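Local structure of probable Rab-related GTPase (Acanthamoeba polyphaga mimivirus, 5XC5) at residues 117-122 with 149-154; 84-89 with 128-133; 48-53 with 164-169. The protein binds GTP together with a magnesium ion, probably hydrolyses it as a small GTPase of the Rab family, and may take part in protein transport. The protein carries 1 engineered substitution. All coordinates share one frame; numbering follows the deposited sequence.

Contact 1 of 3, residues 117-122 with 149-154. With GTP (guanosine-5'-triphosphate), chain B.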
loop_
_atom_site.group_PDB
_atom_site.type_symbol
_atom_site.label_atom_id
_atom_site.label_comp_id
_atom_site.label_asym_id
_atom_site.label_seq_id
_atom_site.Cartn_x
_atom_site.Cartn_y
_atom_site.Cartn_z
ATOM N N VAL A 117 -1.163 2.014 4.959
ATOM C CA VAL A 117 -0.901 0.733 5.603
ATOM C C VAL A 117 0.218 0.938 6.609
ATOM O O VAL A 117 1.368 1.197 6.229
ATOM C CB VAL A 117 -0.515 -0.358 4.595
ATOM C CG1 VAL A 117 -0.237 -1.688 5.306
ATOM C CG2 VAL A 117 -1.608 -0.510 3.541
ATOM N N ALA A 118 -0.114 0.799 7.889
ATOM C CA ALA A 118 0.866 0.826 8.969
ATOM C C ALA A 118 1.398 -0.596 9.103
ATOM O O ALA A 118 0.738 -1.469 9.679
ATOM C CB ALA A 118 0.193 1.301 10.254
ATOM N N ASN A 119 2.576 -0.841 8.538
ATOM C CA ASN A 119 3.118 -2.183 8.402
ATOM C C ASN A 119 4.155 -2.476 9.481
ATOM O O ASN A 119 4.669 -1.585 10.169
ATOM C CB ASN A 119 3.736 -2.375 7.013
ATOM C CG ASN A 119 3.850 -3.833 6.614
ATOM O OD1 ASN A 119 3.060 -4.661 7.039
ATOM N ND2 ASN A 119 4.836 -4.153 5.786
ATOM N N LYS A 120 4.463 -3.768 9.601
ATOM C CA LYS A 120 5.431 -4.330 10.552
ATOM C C LYS A 120 4.910 -4.341 11.984
ATOM O O LYS A 120 5.690 -4.266 12.940
ATOM C CB LYS A 120 6.839 -3.722 10.449
ATOM C CG LYS A 120 7.341 -3.630 9.016
ATOM C CD LYS A 120 8.838 -3.498 8.963
ATOM C CE LYS A 120 9.331 -3.273 7.526
ATOM N NZ LYS A 120 10.833 -3.138 7.490
ATOM N N ILE A 121 3.589 -4.466 12.147
ATOM C CA ILE A 121 2.996 -4.475 13.483
ATOM C C ILE A 121 3.458 -5.647 14.338
ATOM O O ILE A 121 3.238 -5.631 15.551
ATOM C CB ILE A 121 1.455 -4.385 13.415
ATOM C CG1 ILE A 121 0.857 -5.669 12.820
ATOM C CG2 ILE A 121 1.034 -3.131 12.674
ATOM C CD1 ILE A 121 -0.662 -5.629 12.641
ATOM N N ASP A 122 4.072 -6.669 13.736
ATOM C CA ASP A 122 4.623 -7.779 14.504
ATOM C C ASP A 122 5.745 -7.331 15.424
ATOM O O ASP A 122 5.995 -7.987 16.439
ATOM C CB ASP A 122 5.147 -8.859 13.556
ATOM C CG ASP A 122 6.166 -8.314 12.568
ATOM O OD1 ASP A 122 5.752 -7.584 11.642
ATOM O OD2 ASP A 122 7.375 -8.602 12.712
ATOM N N ALA A 149 -0.986 -3.796 9.506
ATOM C CA ALA A 149 -0.637 -5.069 8.886
ATOM C C ALA A 149 0.771 -5.523 9.251
ATOM O O ALA A 149 1.589 -4.766 9.783
ATOM C CB ALA A 149 -0.784 -4.996 7.361
ATOM N N SER A 150 1.021 -6.808 8.985
ATOM C CA SER A 150 2.355 -7.388 8.918
ATOM C C SER A 150 2.404 -8.251 7.671
ATOM O O SER A 150 1.511 -9.078 7.463
ATOM C CB SER A 150 2.626 -8.273 10.132
ATOM O OG SER A 150 3.832 -9.009 9.947
ATOM N N SER A 151 3.438 -8.049 6.843
ATOM C CA SER A 151 3.591 -8.831 5.619
ATOM C C SER A 151 3.607 -10.322 5.899
ATOM O O SER A 151 3.216 -11.118 5.036
ATOM C CB SER A 151 4.908 -8.473 4.929
ATOM O OG SER A 151 5.073 -7.071 4.758
ATOM N N PHE A 152 4.083 -10.718 7.074
ATOM C CA PHE A 152 4.252 -12.121 7.426
ATOM C C PHE A 152 2.978 -12.749 7.958
ATOM O O PHE A 152 2.955 -13.961 8.199
ATOM C CB PHE A 152 5.375 -12.270 8.464
ATOM C CG PHE A 152 6.658 -11.601 8.062
ATOM C CD1 PHE A 152 7.042 -11.560 6.734
ATOM C CD2 PHE A 152 7.470 -10.993 9.012
ATOM C CE1 PHE A 152 8.218 -10.933 6.350
ATOM C CE2 PHE A 152 8.655 -10.372 8.634
ATOM C CZ PHE A 152 9.019 -10.339 7.302
ATOM N N GLU A 153 1.917 -11.969 8.139
ATOM C CA GLU A 153 0.639 -12.471 8.633
ATOM C C GLU A 153 -0.396 -12.304 7.529
ATOM O O GLU A 153 -0.930 -11.209 7.323
ATOM C CB GLU A 153 0.232 -11.732 9.903
ATOM C CG GLU A 153 -1.075 -12.253 10.516
ATOM C CD GLU A 153 -1.182 -13.764 10.440
ATOM O OE1 GLU A 153 -0.391 -14.447 11.128
ATOM O OE2 GLU A 153 -2.039 -14.270 9.680
ATOM N N SER A 154 -0.692 -13.399 6.828
ATOM C CA SER A 154 -1.587 -13.333 5.682
ATOM C C SER A 154 -2.964 -12.795 6.051
ATOM O O SER A 154 -3.627 -12.186 5.211
ATOM C CB SER A 154 -1.719 -14.715 5.047
ATOM O OG SER A 154 -2.352 -15.598 5.942
HETATM P PG GTP B . 11.590 -1.061 -1.693
HETATM O O1G GTP B . 11.265 -1.966 -2.865
HETATM O O2G GTP B . 13.067 -0.858 -1.531
HETATM O O3G GTP B . 10.835 0.249 -1.748
HETATM O O3B GTP B . 11.172 -1.793 -0.285
HETATM P PB GTP B . 9.774 -2.543 0.056
HETATM O O1B GTP B . 9.252 -3.292 -1.154
HETATM O O2B GTP B . 8.801 -1.563 0.648
HETATM O O3A GTP B . 10.139 -3.523 1.290
HETATM P PA GTP B . 10.429 -5.119 1.185
HETATM O O1A GTP B . 9.127 -5.887 0.931
HETATM O O2A GTP B . 11.588 -5.385 0.202
HETATM O "O5'" GTP B . 10.866 -5.428 2.720
HETATM C "C5'" GTP B . 12.027 -4.852 3.283
HETATM C "C4'" GTP B . 12.481 -5.691 4.476
HETATM O "O4'" GTP B . 11.487 -5.579 5.484
HETATM C "C3'" GTP B . 12.632 -7.168 4.164
HETATM O "O3'" GTP B . 13.757 -7.695 4.854
HETATM C "C2'" GTP B . 11.368 -7.779 4.728
HETATM O "O2'" GTP B . 11.538 -9.122 5.120
HETATM C "C1'" GTP B . 11.070 -6.866 5.900
HETATM N N9 GTP B . 9.623 -6.858 6.157
HETATM C C8 GTP B . 8.609 -6.715 5.245
HETATM N N7 GTP B . 7.426 -6.752 5.893
HETATM C C5 GTP B . 7.680 -6.925 7.215
HETATM C C6 GTP B . 6.853 -7.032 8.328
HETATM O O6 GTP B . 5.611 -6.982 8.275
HETATM N N1 GTP B . 7.466 -7.208 9.547
HETATM C C2 GTP B . 8.836 -7.263 9.688
HETATM N N2 GTP B . 9.343 -7.429 10.905
HETATM N N3 GTP B . 9.664 -7.150 8.596
HETATM C C4 GTP B . 9.063 -6.990 7.388
#
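D122 and S150 meet beside the guanine of GTP, where the NKxD motif of Ras-like GTPases (N119 to D122) and segment 149-154, the loop before helix 154-169, enclose the guanine base. Both carboxylate oxygens of D122 read the base: OD1 accepts from GTP N1 at 2.7 Å, almost straight (172°), and OD2 accepts from GTP N2, a donor pair that marks guanine. S150 OG lies 2.9 Å from D122 OD1 and 3.2 Å from GTP O6, and its single proton could serve either. S151 grips the base twice, through its backbone N to GTP O6 (2.8 Å) and through OG to GTP N7 (2.6 Å). The long aliphatic chain of K120 covers one face of the purine and the F152 ring the other, while K120 NZ bonds to GTP O4' and to G15 O. One shell out, N119 has CG anti to the backbone N (chi1 -159°), and its ND2 donates in the amide plane to S151 OG at 3.1 Å, also reaching V16 O of the P-loop. Backbone bonds from A149 N to A118 O and from I121 N to A149 O join the segments. Small A149 allows this close approach, its CB resting 3.9 Å from V117 CG1.

Contact 2 of 3, residues 84-89 with 128-133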
loop_
_atom_site.group_PDB
_atom_site.type_symbol
_atom_site.label_atom_id
_atom_site.label_comp_id
_atom_site.label_asym_id
_atom_site.label_seq_id
_atom_site.Cartn_x
_atom_site.Cartn_y
_atom_site.Cartn_z
ATOM N N VAL A 84 -0.575 3.210 0.452
ATOM C CA VAL A 84 0.607 3.964 0.865
ATOM C C VAL A 84 1.136 3.320 2.140
ATOM O O VAL A 84 0.510 3.418 3.199
ATOM C CB VAL A 84 0.298 5.449 1.089
ATOM C CG1 VAL A 84 1.591 6.218 1.367
ATOM C CG2 VAL A 84 -0.401 6.032 -0.132
ATOM N N VAL A 85 2.291 2.662 2.041
ATOM C CA VAL A 85 2.803 1.809 3.107
ATOM C C VAL A 85 3.897 2.537 3.876
ATOM O O VAL A 85 4.720 3.249 3.287
ATOM C CB VAL A 85 3.317 0.487 2.505
ATOM C CG1 VAL A 85 3.695 -0.493 3.601
ATOM C CG2 VAL A 85 2.260 -0.119 1.578
ATOM N N PHE A 86 3.902 2.361 5.198
ATOM C CA PHE A 86 5.024 2.794 6.025
ATOM C C PHE A 86 5.305 1.736 7.089
ATOM O O PHE A 86 4.533 0.800 7.291
ATOM C CB PHE A 86 4.797 4.189 6.631
ATOM C CG PHE A 86 3.833 4.199 7.788
ATOM C CD1 PHE A 86 2.466 4.319 7.562
ATOM C CD2 PHE A 86 4.291 4.113 9.102
ATOM C CE1 PHE A 86 1.576 4.343 8.611
ATOM C CE2 PHE A 86 3.391 4.127 10.160
ATOM C CZ PHE A 86 2.029 4.231 9.904
ATOM N N ASP A 87 6.427 1.907 7.779
ATOM C CA ASP A 87 6.911 0.969 8.795
ATOM C C ASP A 87 6.712 1.650 10.143
ATOM O O ASP A 87 7.203 2.765 10.345
ATOM C CB ASP A 87 8.396 0.718 8.491
ATOM C CG ASP A 87 9.160 -0.067 9.558
ATOM O OD1 ASP A 87 8.697 -0.259 10.699
ATOM O OD2 ASP A 87 10.300 -0.464 9.216
ATOM N N VAL A 88 5.982 0.992 11.050
ATOM C CA VAL A 88 5.641 1.609 12.335
ATOM C C VAL A 88 6.861 1.948 13.182
ATOM O O VAL A 88 6.753 2.782 14.090
ATOM C CB VAL A 88 4.616 0.786 13.147
ATOM C CG1 VAL A 88 3.267 0.753 12.446
ATOM C CG2 VAL A 88 5.142 -0.620 13.402
ATOM N N THR A 89 8.012 1.317 12.928
ATOM C CA THR A 89 9.239 1.649 13.654
ATOM C C THR A 89 10.082 2.698 12.949
ATOM O O THR A 89 11.092 3.130 13.511
ATOM C CB THR A 89 10.124 0.408 13.869
ATOM O OG1 THR A 89 10.678 -0.020 12.616
ATOM C CG2 THR A 89 9.346 -0.729 14.480
ATOM N N TRP A 128 7.718 0.714 18.333
ATOM C CA TRP A 128 7.069 1.578 17.354
ATOM C C TRP A 128 7.451 3.024 17.625
ATOM O O TRP A 128 7.615 3.443 18.777
ATOM C CB TRP A 128 5.544 1.470 17.414
ATOM C CG TRP A 128 4.963 0.117 17.096
ATOM C CD1 TRP A 128 5.603 -1.085 17.101
ATOM C CD2 TRP A 128 3.601 -0.154 16.753
ATOM N NE1 TRP A 128 4.722 -2.091 16.777
ATOM C CE2 TRP A 128 3.488 -1.540 16.557
ATOM C CE3 TRP A 128 2.469 0.648 16.577
ATOM C CZ2 TRP A 128 2.286 -2.147 16.215
ATOM C CZ3 TRP A 128 1.277 0.041 16.232
ATOM C CH2 TRP A 128 1.194 -1.338 16.062
ATOM N N ARG A 129 7.570 3.797 16.552
ATOM C CA ARG A 129 7.909 5.209 16.657
ATOM C C ARG A 129 6.764 6.107 16.206
ATOM O O ARG A 129 6.958 7.318 16.027
ATOM C CB ARG A 129 9.197 5.508 15.885
ATOM C CG ARG A 129 10.429 4.797 16.471
ATOM C CD ARG A 129 11.723 5.318 15.862
ATOM N NE ARG A 129 12.926 4.847 16.556
ATOM C CZ ARG A 129 13.678 3.823 16.158
ATOM N NH1 ARG A 129 13.356 3.124 15.076
ATOM N NH2 ARG A 129 14.760 3.486 16.852
ATOM N N VAL A 130 5.581 5.537 16.002
ATOM C CA VAL A 130 4.374 6.305 15.733
ATOM C C VAL A 130 3.228 5.660 16.494
ATOM O O VAL A 130 3.184 4.438 16.671
ATOM C CB VAL A 130 4.077 6.394 14.219
ATOM C CG1 VAL A 130 3.812 5.036 13.663
ATOM C CG2 VAL A 130 2.910 7.344 13.938
ATOM N N SER A 131 2.307 6.489 16.971
ATOM C CA SER A 131 1.176 6.007 17.745
ATOM C C SER A 131 -0.044 5.804 16.856
ATOM O O SER A 131 -0.183 6.405 15.788
ATOM C CB SER A 131 0.823 6.989 18.862
ATOM O OG SER A 131 0.256 8.169 18.320
ATOM N N GLU A 132 -0.934 4.930 17.321
ATOM C CA GLU A 132 -2.201 4.731 16.632
ATOM C C GLU A 132 -2.959 6.047 16.498
ATOM O O GLU A 132 -3.552 6.330 15.451
ATOM C CB GLU A 132 -3.030 3.695 17.390
ATOM C CG GLU A 132 -4.248 3.198 16.662
ATOM N N ASN A 133 -2.926 6.884 17.537
ATOM C CA ASN A 133 -3.665 8.141 17.474
ATOM C C ASN A 133 -3.093 9.082 16.420
ATOM O O ASN A 133 -3.849 9.773 15.726
ATOM C CB ASN A 133 -3.709 8.797 18.855
ATOM C CG ASN A 133 -4.784 8.200 19.739
ATOM O OD1 ASN A 133 -5.518 7.295 19.322
ATOM N ND2 ASN A 133 -4.881 8.692 20.974
#
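R129 grips the end of segment 84-89 through two hydrogen bonds. Its backbone N donates to V88 O at 2.8 Å (166°), and its NH1 donates to T89 O, also at 2.8 Å. That second carbonyl lies at the edge of the guanidinium, near its plane; an arginine suits the place because its chain, extended from CG to NE, runs past T89 O before the head group turns onto it. The chain at T89 is itself held by D87. D87 OD1 accepts from T89 N at 2.8 Å, forming an Asx turn, and from T89 OG1 at the same distance, both donors arriving from one face of the carboxylate, so aspartate and threonine together fix the bend. D87 OD2 has a long, weak ion pair with K120 NZ. This bend follows strand 81-87 at its C-terminal end, in the parallel part of the central sheet of the Ras-type G domain, and segment 128-133 leads into helix 132-141, with S131 as its N-cap. Apolar contacts add to these bonds. V88 CG2 sits over the W128 indole, 3.5 Å from the centroid of the five-membered ring and only 2° off its normal, a CH-pi contact; W128 NE1 bonds to I123 O. The edge of the F86 ring meets V130, CE2 to CG1 at 3.6 Å. Branched V130 also approaches V88, its CG1 4.4 Å from V88 CB. Beyond them, F94 of helix 91-107 meets the F86 ring edge-to-face and touches V130.

Contact 3 of 3, residues 48-53 with 164-169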
loop_
_atom_site.group_PDB
_atom_site.type_symbol
_atom_site.label_atom_id
_atom_site.label_comp_id
_atom_site.label_asym_id
_atom_site.label_seq_id
_atom_site.Cartn_x
_atom_site.Cartn_y
_atom_site.Cartn_z
ATOM N N ILE A 48 -13.217 -12.209 -5.879
ATOM C CA ILE A 48 -14.661 -12.063 -5.737
ATOM C C ILE A 48 -14.933 -11.002 -4.684
ATOM O O ILE A 48 -14.546 -11.162 -3.523
ATOM C CB ILE A 48 -15.314 -13.392 -5.342
ATOM C CG1 ILE A 48 -14.987 -14.479 -6.369
ATOM C CG2 ILE A 48 -16.827 -13.195 -5.169
ATOM C CD1 ILE A 48 -15.458 -15.859 -5.953
ATOM N N ALA A 49 -15.621 -9.933 -5.072
ATOM C CA ALA A 49 -15.963 -8.892 -4.119
ATOM C C ALA A 49 -17.254 -9.247 -3.383
ATOM O O ALA A 49 -17.984 -10.169 -3.756
ATOM C CB ALA A 49 -16.106 -7.542 -4.819
ATOM N N LYS A 50 -17.541 -8.480 -2.332
ATOM C CA LYS A 50 -18.693 -8.788 -1.488
ATOM C C LYS A 50 -20.010 -8.659 -2.242
ATOM O O LYS A 50 -20.966 -9.383 -1.940
ATOM C CB LYS A 50 -18.688 -7.911 -0.237
ATOM C CG LYS A 50 -17.884 -8.500 0.899
ATOM C CD LYS A 50 -18.781 -9.209 1.904
ATOM C CE LYS A 50 -17.970 -9.677 3.097
ATOM N NZ LYS A 50 -16.942 -8.651 3.454
ATOM N N ASN A 51 -20.085 -7.766 -3.228
ATOM C CA ASN A 51 -21.297 -7.674 -4.032
ATOM C C ASN A 51 -21.406 -8.775 -5.080
ATOM O O ASN A 51 -22.315 -8.730 -5.918
ATOM C CB ASN A 51 -21.432 -6.290 -4.678
ATOM C CG ASN A 51 -20.274 -5.950 -5.593
ATOM O OD1 ASN A 51 -19.450 -6.801 -5.930
ATOM N ND2 ASN A 51 -20.221 -4.695 -6.018
ATOM N N GLY A 52 -20.501 -9.752 -5.062
ATOM C CA GLY A 52 -20.559 -10.870 -5.976
ATOM C C GLY A 52 -19.856 -10.665 -7.302
ATOM O O GLY A 52 -19.688 -11.635 -8.051
ATOM N N LYS A 53 -19.442 -9.443 -7.624
ATOM C CA LYS A 53 -18.732 -9.223 -8.873
ATOM C C LYS A 53 -17.293 -9.710 -8.768
ATOM O O LYS A 53 -16.671 -9.652 -7.702
ATOM C CB LYS A 53 -18.742 -7.742 -9.239
ATOM C CG LYS A 53 -20.128 -7.145 -9.441
ATOM C CD LYS A 53 -20.125 -5.657 -9.099
ATOM C CE LYS A 53 -18.762 -5.023 -9.369
ATOM N NZ LYS A 53 -18.650 -3.650 -8.817
ATOM N N MET A 164 -9.542 -2.577 0.055
ATOM C CA MET A 164 -9.333 -1.996 -1.264
ATOM C C MET A 164 -10.314 -2.564 -2.283
ATOM O O MET A 164 -10.864 -1.822 -3.104
ATOM C CB MET A 164 -7.888 -2.253 -1.697
ATOM C CG MET A 164 -7.524 -1.752 -3.096
ATOM S SD MET A 164 -7.640 0.058 -3.273
ATOM C CE MET A 164 -6.401 0.651 -2.085
ATOM N N ILE A 165 -10.545 -3.878 -2.238
ATOM C CA ILE A 165 -11.458 -4.531 -3.173
ATOM C C ILE A 165 -12.877 -4.001 -3.000
ATOM O O ILE A 165 -13.560 -3.678 -3.984
ATOM C CB ILE A 165 -11.384 -6.061 -3.005
ATOM C CG1 ILE A 165 -10.027 -6.574 -3.493
ATOM C CG2 ILE A 165 -12.553 -6.747 -3.734
ATOM C CD1 ILE A 165 -9.649 -7.911 -2.912
ATOM N N ASP A 166 -13.342 -3.903 -1.747
ATOM C CA ASP A 166 -14.684 -3.379 -1.496
ATOM C C ASP A 166 -14.850 -1.993 -2.105
ATOM O O ASP A 166 -15.869 -1.703 -2.740
ATOM C CB ASP A 166 -14.972 -3.300 0.006
ATOM C CG ASP A 166 -15.073 -4.657 0.675
ATOM O OD1 ASP A 166 -15.063 -5.686 -0.025
ATOM O OD2 ASP A 166 -15.179 -4.687 1.920
ATOM N N LYS A 167 -13.855 -1.122 -1.927
ATOM C CA LYS A 167 -13.954 0.225 -2.473
ATOM C C LYS A 167 -13.940 0.210 -3.996
ATOM O O LYS A 167 -14.721 0.927 -4.630
ATOM C CB LYS A 167 -12.832 1.103 -1.913
ATOM C CG LYS A 167 -13.015 1.492 -0.463
ATOM C CD LYS A 167 -14.167 2.482 -0.289
ATOM C CE LYS A 167 -14.284 2.951 1.144
ATOM N NZ LYS A 167 -14.456 1.800 2.056
ATOM N N MET A 168 -13.073 -0.602 -4.609
ATOM C CA MET A 168 -13.081 -0.694 -6.068
ATOM C C MET A 168 -14.432 -1.157 -6.592
ATOM O O MET A 168 -14.866 -0.715 -7.661
ATOM C CB MET A 168 -11.976 -1.632 -6.563
ATOM C CG MET A 168 -10.545 -1.172 -6.253
ATOM S SD MET A 168 -10.085 0.451 -6.926
ATOM C CE MET A 168 -10.377 1.507 -5.503
ATOM N N SER A 169 -15.118 -2.025 -5.847
ATOM C CA SER A 169 -16.395 -2.552 -6.313
ATOM C C SER A 169 -17.486 -1.490 -6.325
ATOM O O SER A 169 -18.519 -1.691 -6.976
ATOM C CB SER A 169 -16.821 -3.749 -5.456
ATOM O OG SER A 169 -17.376 -3.342 -4.217
HETATM O O HOH W 1 -18.465 -5.349 -2.629
HETATM O O HOH W 2 -16.561 -1.312 -9.778
#
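A49 and S169 lie at the middle of a small, partly water-mediated contact between the tip of a beta-hairpin and the last turns of the C-terminal helix. The hairpin, strands 41-48 and 54-61, is the one that links the two switch regions in Ras-like G domains. Apolar contact comes from A49 CB, 3.8 Å from I165 CG2 and 3.9 Å from S169 CB; the small side chains of A49 and S169 let the turn lie close to the helix. Around them the link is polar. One water accepts from N51 N at 3.0 Å and donates to S169 OG at 2.8 Å. S169 OG in turn donates to D166 O, three residues back in the helix, at 2.7 Å, a bond reached because OG stands between the backbone N and the carbonyl carbon (chi1 79°). K53 NZ lies 2.7 Å from S169 O. A second water donates to M168 O at 2.8 Å and receives a weak bond from the same NZ. The hairpin tip has its own reinforcement: A49 to G52 form a type I turn, and N51 OD1 accepts from K53 N at 3.1 Å as an Asx turn. G52 has a positive phi (88°), a conformation that suits glycine, since a CB there would be close to the N51 carbonyl O. Outward from here, A49, M168 and S169 all touch L55 of strand 54-61 and I165 touches L57, while M164 and M168 reach I8 of strand 6-12 and Y113 of strand 113-119, so this end of the helix packs on all three strands.

Overall arrangement
Contacts 1 and 2 adjoin, their centres 11 Å apart, because strands 113-119 and 81-87 are neighbours in the sheet, probably hydrogen-bonded from V117 N to V84 O and from N119 N to F86 O, each at 2.8 Å. The W128 ring also packs on I121, CZ2 to CA at 3.7 Å. Contact 1 holds the guanine of GTP directly; contact 2 lies beside it, the T89 side chain about 8 Å from the nearest atom of GTP. Contact 3 is remote from the nucleotide and metal sites, its centre about 22 Å from that of contact 1 and about 27 Å from that of contact 2. Helix 154-169 nevertheless connects 1 with 3: it begins at the base-binding loop, and its C-terminal part meets the hairpin tip.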